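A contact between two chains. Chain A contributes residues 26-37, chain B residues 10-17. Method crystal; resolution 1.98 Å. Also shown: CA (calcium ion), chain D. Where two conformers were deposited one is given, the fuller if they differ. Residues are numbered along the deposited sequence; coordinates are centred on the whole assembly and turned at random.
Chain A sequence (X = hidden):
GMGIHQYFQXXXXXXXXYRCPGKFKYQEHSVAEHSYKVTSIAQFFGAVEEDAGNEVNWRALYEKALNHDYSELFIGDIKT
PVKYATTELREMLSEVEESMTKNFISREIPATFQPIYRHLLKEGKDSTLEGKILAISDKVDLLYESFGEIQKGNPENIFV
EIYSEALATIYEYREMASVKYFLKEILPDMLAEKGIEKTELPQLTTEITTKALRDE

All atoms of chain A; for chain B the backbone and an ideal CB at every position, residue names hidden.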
ATOM      1  N   TYR A  26      -5.247  -6.943   8.793  1.00 25.51           N
ATOM      2  CA  TYR A  26      -5.381  -7.370   7.415  1.00 23.56           C
ATOM      3  C   TYR A  26      -5.941  -6.253   6.514  1.00 26.44           C
ATOM      4  O   TYR A  26      -5.650  -6.221   5.314  1.00 23.70           O
ATOM      5  CB  TYR A  26      -6.273  -8.610   7.291  1.00 25.58           C
ATOM      6  CG  TYR A  26      -5.661  -9.885   7.824  1.00 23.57           C
ATOM      7  CD1 TYR A  26      -4.617 -10.524   7.153  1.00 26.62           C
ATOM      8  CD2 TYR A  26      -6.089 -10.424   9.027  1.00 25.79           C
ATOM      9  CE1 TYR A  26      -4.053 -11.691   7.645  1.00 26.57           C
ATOM     10  CE2 TYR A  26      -5.510 -11.579   9.549  1.00 28.10           C
ATOM     11  CZ  TYR A  26      -4.505 -12.213   8.840  1.00 26.26           C
ATOM     12  OH  TYR A  26      -3.957 -13.357   9.351  1.00 28.06           O
ATOM     13  N   GLN A  27      -6.795  -5.399   7.060  1.00 23.45           N
ATOM     14  CA  GLN A  27      -7.314  -4.241   6.292  1.00 26.22           C
ATOM     15  C   GLN A  27      -7.183  -2.974   7.143  1.00 26.93           C
ATOM     16  O   GLN A  27      -7.797  -2.897   8.204  1.00 31.14           O
ATOM     17  CB  GLN A  27      -8.792  -4.485   5.847  1.00 25.39           C
ATOM     18  CG  GLN A  27      -9.301  -3.322   4.912  1.00 35.76           C
ATOM     19  CD  GLN A  27     -10.603  -3.592   4.139  1.00 46.56           C
ATOM     20  OE1 GLN A  27     -10.907  -4.739   3.768  1.00 40.09           O
ATOM     21  NE2 GLN A  27     -11.379  -2.504   3.878  1.00 30.74           N
ATOM     22  N   GLU A  28      -6.396  -1.986   6.719  1.00 24.04           N
ATOM     23  CA  GLU A  28      -6.290  -0.720   7.461  0.50 25.63           C
ATOM     24  C   GLU A  28      -7.468   0.192   7.056  1.00 23.68           C
ATOM     25  O   GLU A  28      -8.019   0.032   6.015  1.00 25.42           O
ATOM     26  CB  GLU A  28      -4.921  -0.040   7.227  0.50 28.23           C
ATOM     27  CG  GLU A  28      -3.721  -0.613   8.056  0.50 38.58           C
ATOM     28  CD  GLU A  28      -3.375   0.220   9.320  0.50 45.56           C
ATOM     29  OE1 GLU A  28      -4.093   0.104  10.333  0.50 45.38           O
ATOM     30  OE2 GLU A  28      -2.380   0.993   9.303  0.50 42.48           O
ATOM     31  N   HIS A  29      -7.857   1.139   7.903  1.00 21.62           N
ATOM     32  CA  HIS A  29      -8.970   2.033   7.588  1.00 21.11           C
ATOM     33  C   HIS A  29      -8.513   3.433   7.857  1.00 19.23           C
ATOM     34  O   HIS A  29      -8.075   3.696   8.945  1.00 20.05           O
ATOM     35  CB  HIS A  29     -10.214   1.700   8.447  1.00 21.33           C
ATOM     36  CG  HIS A  29     -10.615   0.259   8.430  1.00 19.28           C
ATOM     37  ND1 HIS A  29     -11.200  -0.347   7.337  1.00 19.10           N
ATOM     38  CD2 HIS A  29     -10.472  -0.714   9.367  1.00 22.77           C
ATOM     39  CE1 HIS A  29     -11.422  -1.621   7.610  1.00 26.51           C
ATOM     40  NE2 HIS A  29     -10.966  -1.876   8.828  1.00 21.93           N
ATOM     41  N   SER A  30      -8.601   4.351   6.882  1.00 17.73           N
ATOM     42  CA  SER A  30      -8.267   5.747   7.146  1.00 18.32           C
ATOM     43  C   SER A  30      -9.335   6.434   8.003  1.00 16.34           C
ATOM     44  O   SER A  30     -10.465   5.964   8.113  1.00 15.70           O
ATOM     45  CB  SER A  30      -8.071   6.535   5.831  1.00 17.20           C
ATOM     46  OG  SER A  30      -9.315   6.716   5.150  1.00 16.52           O
ATOM     47  N   VAL A  31      -9.017   7.587   8.548  1.00 15.87           N
ATOM     48  CA  VAL A  31      -9.993   8.293   9.319  1.00 17.04           C
ATOM     49  C   VAL A  31     -11.128   8.728   8.389  1.00 17.21           C
ATOM     50  O   VAL A  31     -12.268   8.766   8.793  1.00 17.12           O
ATOM     51  CB  VAL A  31      -9.372   9.503  10.048  1.00 17.19           C
ATOM     52  CG1 VAL A  31     -10.492  10.353  10.653  1.00 17.96           C
ATOM     53  CG2 VAL A  31      -8.393   9.008  11.135  1.00 22.55           C
ATOM     54  N   ALA A  32     -10.792   9.068   7.133  1.00 18.54           N
ATOM     55  CA  ALA A  32     -11.792   9.438   6.129  1.00 17.72           C
ATOM     56  C   ALA A  32     -12.806   8.331   5.899  1.00 17.30           C
ATOM     57  O   ALA A  32     -14.035   8.560   5.884  1.00 18.26           O
ATOM     58  CB  ALA A  32     -11.098   9.882   4.746  1.00 16.21           C
ATOM     59  N   GLU A  33     -12.289   7.124   5.723  1.00 15.87           N
ATOM     60  CA  GLU A  33     -13.136   5.949   5.549  1.00 18.36           C
ATOM     61  C   GLU A  33     -14.030   5.640   6.757  1.00 18.97           C
ATOM     62  O   GLU A  33     -15.225   5.398   6.589  1.00 16.01           O
ATOM     63  CB  GLU A  33     -12.260   4.737   5.156  1.00 15.12           C
ATOM     64  CG  GLU A  33     -11.687   4.949   3.777  1.00 18.84           C
ATOM     65  CD  GLU A  33     -10.534   4.027   3.387  1.00 25.13           C
ATOM     66  OE1 GLU A  33      -9.819   3.503   4.277  1.00 20.80           O
ATOM     67  OE2 GLU A  33     -10.373   3.846   2.163  1.00 21.72           O
ATOM     68  N   HIS A  34     -13.450   5.687   7.956  1.00 18.91           N
ATOM     69  CA  HIS A  34     -14.197   5.526   9.214  1.00 17.57           C
ATOM     70  C   HIS A  34     -15.337   6.568   9.275  1.00 17.98           C
ATOM     71  O   HIS A  34     -16.438   6.248   9.670  1.00 17.64           O
ATOM     72  CB  HIS A  34     -13.248   5.731  10.394  1.00 18.54           C
ATOM     73  CG  HIS A  34     -13.928   5.956  11.715  1.00 20.68           C
ATOM     74  ND1 HIS A  34     -14.561   4.947  12.415  1.00 18.76           N
ATOM     75  CD2 HIS A  34     -14.038   7.067  12.479  1.00 21.73           C
ATOM     76  CE1 HIS A  34     -15.028   5.432  13.551  1.00 23.39           C
ATOM     77  NE2 HIS A  34     -14.710   6.711  13.620  1.00 20.98           N
ATOM     78  N   SER A  35     -15.045   7.805   8.868  1.00 14.42           N
ATOM     79  CA  SER A  35     -16.053   8.848   8.871  1.00 16.55           C
ATOM     80  C   SER A  35     -17.196   8.534   7.906  1.00 17.30           C
ATOM     81  O   SER A  35     -18.344   8.690   8.275  1.00 17.23           O
ATOM     82  CB  SER A  35     -15.478  10.211   8.589  1.00 16.56           C
ATOM     83  OG  SER A  35     -14.466  10.508   9.560  1.00 18.28           O
ATOM     84  N   TYR A  36     -16.875   8.098   6.702  1.00 17.01           N
ATOM     85  CA  TYR A  36     -17.890   7.675   5.731  1.00 15.38           C
ATOM     86  C   TYR A  36     -18.763   6.577   6.351  1.00 15.79           C
ATOM     87  O   TYR A  36     -19.992   6.605   6.263  1.00 17.86           O
ATOM     88  CB  TYR A  36     -17.215   7.176   4.442  1.00 16.71           C
ATOM     89  CG  TYR A  36     -18.162   6.360   3.566  1.00 14.04           C
ATOM     90  CD1 TYR A  36     -19.180   6.977   2.842  1.00 21.99           C
ATOM     91  CD2 TYR A  36     -18.066   4.977   3.541  1.00 19.33           C
ATOM     92  CE1 TYR A  36     -20.089   6.208   2.088  1.00 17.77           C
ATOM     93  CE2 TYR A  36     -18.915   4.229   2.789  1.00 19.15           C
ATOM     94  CZ  TYR A  36     -19.930   4.830   2.068  1.00 25.56           C
ATOM     95  OH  TYR A  36     -20.769   3.994   1.361  1.00 27.11           O
ATOM     96  N   LYS A  37     -18.114   5.600   6.973  1.00 15.34           N
ATOM     97  CA  LYS A  37     -18.849   4.459   7.518  1.00 17.29           C
ATOM     98  C   LYS A  37     -19.713   4.863   8.719  1.00 15.55           C
ATOM     99  O   LYS A  37     -20.859   4.475   8.803  1.00 13.23           O
ATOM    100  CB  LYS A  37     -17.894   3.322   7.874  1.00 17.08           C
ATOM    101  CG  LYS A  37     -17.214   2.684   6.636  1.00 18.95           C
ATOM    102  CD  LYS A  37     -16.297   1.495   7.012  1.00 18.35           C
ATOM    103  CE  LYS A  37     -15.104   1.950   7.840  1.00 21.59           C
ATOM    104  NZ  LYS A  37     -14.176   0.788   8.092  1.00 14.36           N
TER
ATOM    105  N   UNK B  10     -20.448  -4.383   3.999  1.00 23.00           N
ATOM    106  CA  UNK B  10     -20.208  -3.829   2.660  1.00 26.21           C
ATOM    107  C   UNK B  10     -19.564  -2.456   2.629  1.00 24.94           C
ATOM    108  O   UNK B  10     -18.851  -2.152   1.690  1.00 25.48           O
ATOM    109  CB  UNK B  10     -21.535  -3.756   1.901  1.00 26.21           C
ATOM    110  N   UNK B  11     -19.828  -1.626   3.631  1.00 21.92           N
ATOM    111  CA  UNK B  11     -19.246  -0.304   3.700  1.00 21.47           C
ATOM    112  C   UNK B  11     -17.722  -0.319   3.601  1.00 21.91           C
ATOM    113  O   UNK B  11     -17.129   0.542   2.941  1.00 22.28           O
ATOM    114  CB  UNK B  11     -19.674   0.376   5.002  1.00 21.47           C
ATOM    115  N   UNK B  12     -17.099  -1.312   4.215  1.00 18.68           N
ATOM    116  CA  UNK B  12     -15.675  -1.471   4.203  1.00 22.31           C
ATOM    117  C   UNK B  12     -15.149  -1.852   2.829  1.00 20.32           C
ATOM    118  O   UNK B  12     -14.010  -1.539   2.512  1.00 20.75           O
ATOM    119  CB  UNK B  12     -15.263  -2.522   5.236  1.00 22.31           C
ATOM    120  N   UNK B  13     -15.940  -2.595   2.069  1.00 23.08           N
ATOM    121  CA  UNK B  13     -15.551  -2.994   0.725  1.00 22.86           C
ATOM    122  C   UNK B  13     -15.323  -1.781  -0.212  1.00 23.39           C
ATOM    123  O   UNK B  13     -14.518  -1.854  -1.138  1.00 24.77           O
ATOM    124  CB  UNK B  13     -16.624  -3.913   0.138  1.00 22.86           C
ATOM    125  N   UNK B  14     -15.981  -0.658   0.076  1.00 22.12           N
ATOM    126  CA  UNK B  14     -15.792   0.556  -0.682  1.00 20.76           C
ATOM    127  C   UNK B  14     -14.453   1.192  -0.429  1.00 21.46           C
ATOM    128  O   UNK B  14     -14.082   2.096  -1.164  1.00 20.58           O
ATOM    129  CB  UNK B  14     -16.906   1.555  -0.361  1.00 20.76           C
ATOM    130  N   UNK B  15     -13.711   0.705   0.564  1.00 19.47           N
ATOM    131  CA  UNK B  15     -12.330   1.141   0.785  1.00 21.39           C
ATOM    132  C   UNK B  15     -11.372   0.438  -0.165  1.00 21.91           C
ATOM    133  O   UNK B  15     -10.195   0.788  -0.232  1.00 23.23           O
ATOM    134  CB  UNK B  15     -11.913   0.881   2.234  1.00 21.39           C
ATOM    135  N   UNK B  16     -11.846  -0.613  -0.818  1.00 23.02           N
ATOM    136  CA  UNK B  16     -11.002  -1.412  -1.660  1.00 26.47           C
ATOM    137  C   UNK B  16     -11.292  -1.181  -3.149  1.00 27.54           C
ATOM    138  O   UNK B  16     -10.762  -1.904  -3.989  1.00 29.30           O
ATOM    139  CB  UNK B  16     -11.175  -2.890  -1.306  1.00 26.47           C
ATOM    140  N   UNK B  17     -12.187  -0.243  -3.459  1.00 27.20           N
ATOM    141  CA  UNK B  17     -12.466   0.165  -4.841  1.00 24.70           C
ATOM    142  C   UNK B  17     -11.890   1.550  -4.961  1.00 23.96           C
ATOM    143  O   UNK B  17     -12.198   2.427  -4.161  1.00 20.41           O
ATOM    144  CB  UNK B  17     -13.957   0.133  -5.184  1.00 24.70           C
TER
HETATM  145 CA    CA D 301     -14.185   7.852  16.011  1.00 56.85          CA

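Position 10 has helical backbone angles, and nothing of the chain A stretch lies within 5.5 Å of its ideal CB. Chain A sets no preference here. The residue is B:Ser10, which makes no contact with the stretch.

Position 11 points its CA-to-CB bond toward chain A. The ideal CB is 3.7 Å from A:Lys37 CG and 4.5 Å from A:Tyr36 CE2. Aliphatic carbon and an aromatic ring border the site, so leucine, isoleucine, valine or methionine would suit. It is B:Leu11. Its CB lies 3.7 Å from A:Lys37 CG, and its CD2 lies 4.0 Å from A:Tyr36 CE2.

Position 12 points sideways. Its ideal CB is 4.1 Å from A:Gln27 NE2 and 4.5 Å from A:Lys37 NZ. Two donors nearby favour a short side chain with an acceptor, such as serine, threonine or aspartate; alanine would leave them unanswered. It is B:Ser12. Its OG accepts a weak hydrogen bond from A:Lys37 NZ at 3.4 Å. The backbone also contributes, whatever the side chain: B:Ser12 O accepts from A:Gln27 NE2 at 3.1 Å.

Position 13 points away, with no chain A atom within 5.5 Å of the ideal CB. Many residues would fit. It is B:Asp13, whose OD1 reaches A:Gln27 OE1 through water 1, which donates to both.

Position 14 points toward chain A, with its ideal CB 4.6 Å from A:Tyr36 CE2. An apolar side chain would suit the ring. It is B:Leu14, whose CD1 packs 4.1 Å from A:Tyr36 CZ.

Position 15 also points toward chain A, and much is on offer. The ideal CB is 3.8 Å from A:Gln27 NE2 and 5.3 Å from A:His29 ND1, with A:Lys37 NZ farther out. These donors call for an acceptor on a chain of some length; glutamate fits best, and glutamine is possible. The carboxylate of A:Glu33 argues the other way, since its OE2 is 3.3 Å from the ideal CB. The residue is B:Glu15. Its OE1 accepts from A:His29 ND1 at 2.5 Å, at the ring edge, and from A:Gln27 NE2 at 3.1 Å. Its OE2 forms a salt bridge with A:Lys37 NZ at 2.7 Å. These bonds help offset the like charge of A:Glu33, whose OE1 is 3.6 Å from B:Glu15 OE1.

Position 16 points sideways, 5.2 Å from A:Gln27 NE2 at its ideal CB. A polar side chain able to reach that amide would suit, such as asparagine or glutamine. It is B:Asn16, whose ND2 donates to A:Gln27 OE1 at 3.2 Å.

Position 17 is out of reach, so chain A leaves it open. It is B:Ile17.

Chain B (10-17) SLSDLENI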
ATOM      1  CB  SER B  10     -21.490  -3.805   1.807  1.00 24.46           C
ATOM      2  OG  SER B  10     -22.310  -2.667   2.031  1.00 23.79           O
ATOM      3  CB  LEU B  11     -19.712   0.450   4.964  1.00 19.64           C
ATOM      4  CG  LEU B  11     -21.236   0.712   5.019  1.00 19.74           C
ATOM      5  CD1 LEU B  11     -21.628   1.254   6.440  1.00 18.19           C
ATOM      6  CD2 LEU B  11     -21.791   1.625   3.922  1.00 17.73           C
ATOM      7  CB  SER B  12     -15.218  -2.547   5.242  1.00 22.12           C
ATOM      8  OG  SER B  12     -15.289  -1.971   6.528  1.00 32.02           O
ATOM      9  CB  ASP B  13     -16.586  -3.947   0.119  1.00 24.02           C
ATOM     10  CG  ASP B  13     -16.726  -5.287   0.911  1.00 26.13           C
ATOM     11  OD1 ASP B  13     -15.864  -5.626   1.753  1.00 36.14           O
ATOM     12  OD2 ASP B  13     -17.726  -5.968   0.687  1.00 39.93           O
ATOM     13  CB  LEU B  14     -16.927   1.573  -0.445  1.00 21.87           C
ATOM     14  CG  LEU B  14     -18.191   1.188  -1.209  1.00 28.26           C
ATOM     15  CD1 LEU B  14     -19.375   1.807  -0.601  1.00 34.88           C
ATOM     16  CD2 LEU B  14     -18.085   1.531  -2.701  1.00 23.05           C
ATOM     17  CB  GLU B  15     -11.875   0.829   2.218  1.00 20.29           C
ATOM     18  CG  GLU B  15     -12.805   1.443   3.295  1.00 22.59           C
ATOM     19  CD  GLU B  15     -12.504   0.965   4.695  1.00 25.38           C
ATOM     20  OE1 GLU B  15     -11.444   0.372   4.953  1.00 26.63           O
ATOM     21  OE2 GLU B  15     -13.347   1.176   5.565  1.00 27.69           O
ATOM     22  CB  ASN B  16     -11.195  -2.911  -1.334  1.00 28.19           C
ATOM     23  CG  ASN B  16     -10.742  -3.286   0.083  1.00 33.88           C
ATOM     24  OD1 ASN B  16      -9.753  -2.765   0.592  1.00 32.12           O
ATOM     25  ND2 ASN B  16     -11.465  -4.206   0.707  1.00 33.90           N
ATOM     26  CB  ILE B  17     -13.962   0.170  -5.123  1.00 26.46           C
ATOM     27  CG1 ILE B  17     -14.532  -1.211  -4.788  1.00 30.57           C
ATOM     28  CG2 ILE B  17     -14.287   0.557  -6.589  1.00 23.19           C
ATOM     29  CD1 ILE B  17     -15.998  -1.354  -5.019  1.00 32.91           C
TER
HETATM   30  O   HOH W   1     -13.557  -4.866   3.402  1.00 40.74           O
HETATM   31  O   HOH W   2      -8.392   2.878   0.838  1.00 33.61           O
HETATM   32  O   HOH W   3     -13.976   9.501  17.951  1.00 46.24           O
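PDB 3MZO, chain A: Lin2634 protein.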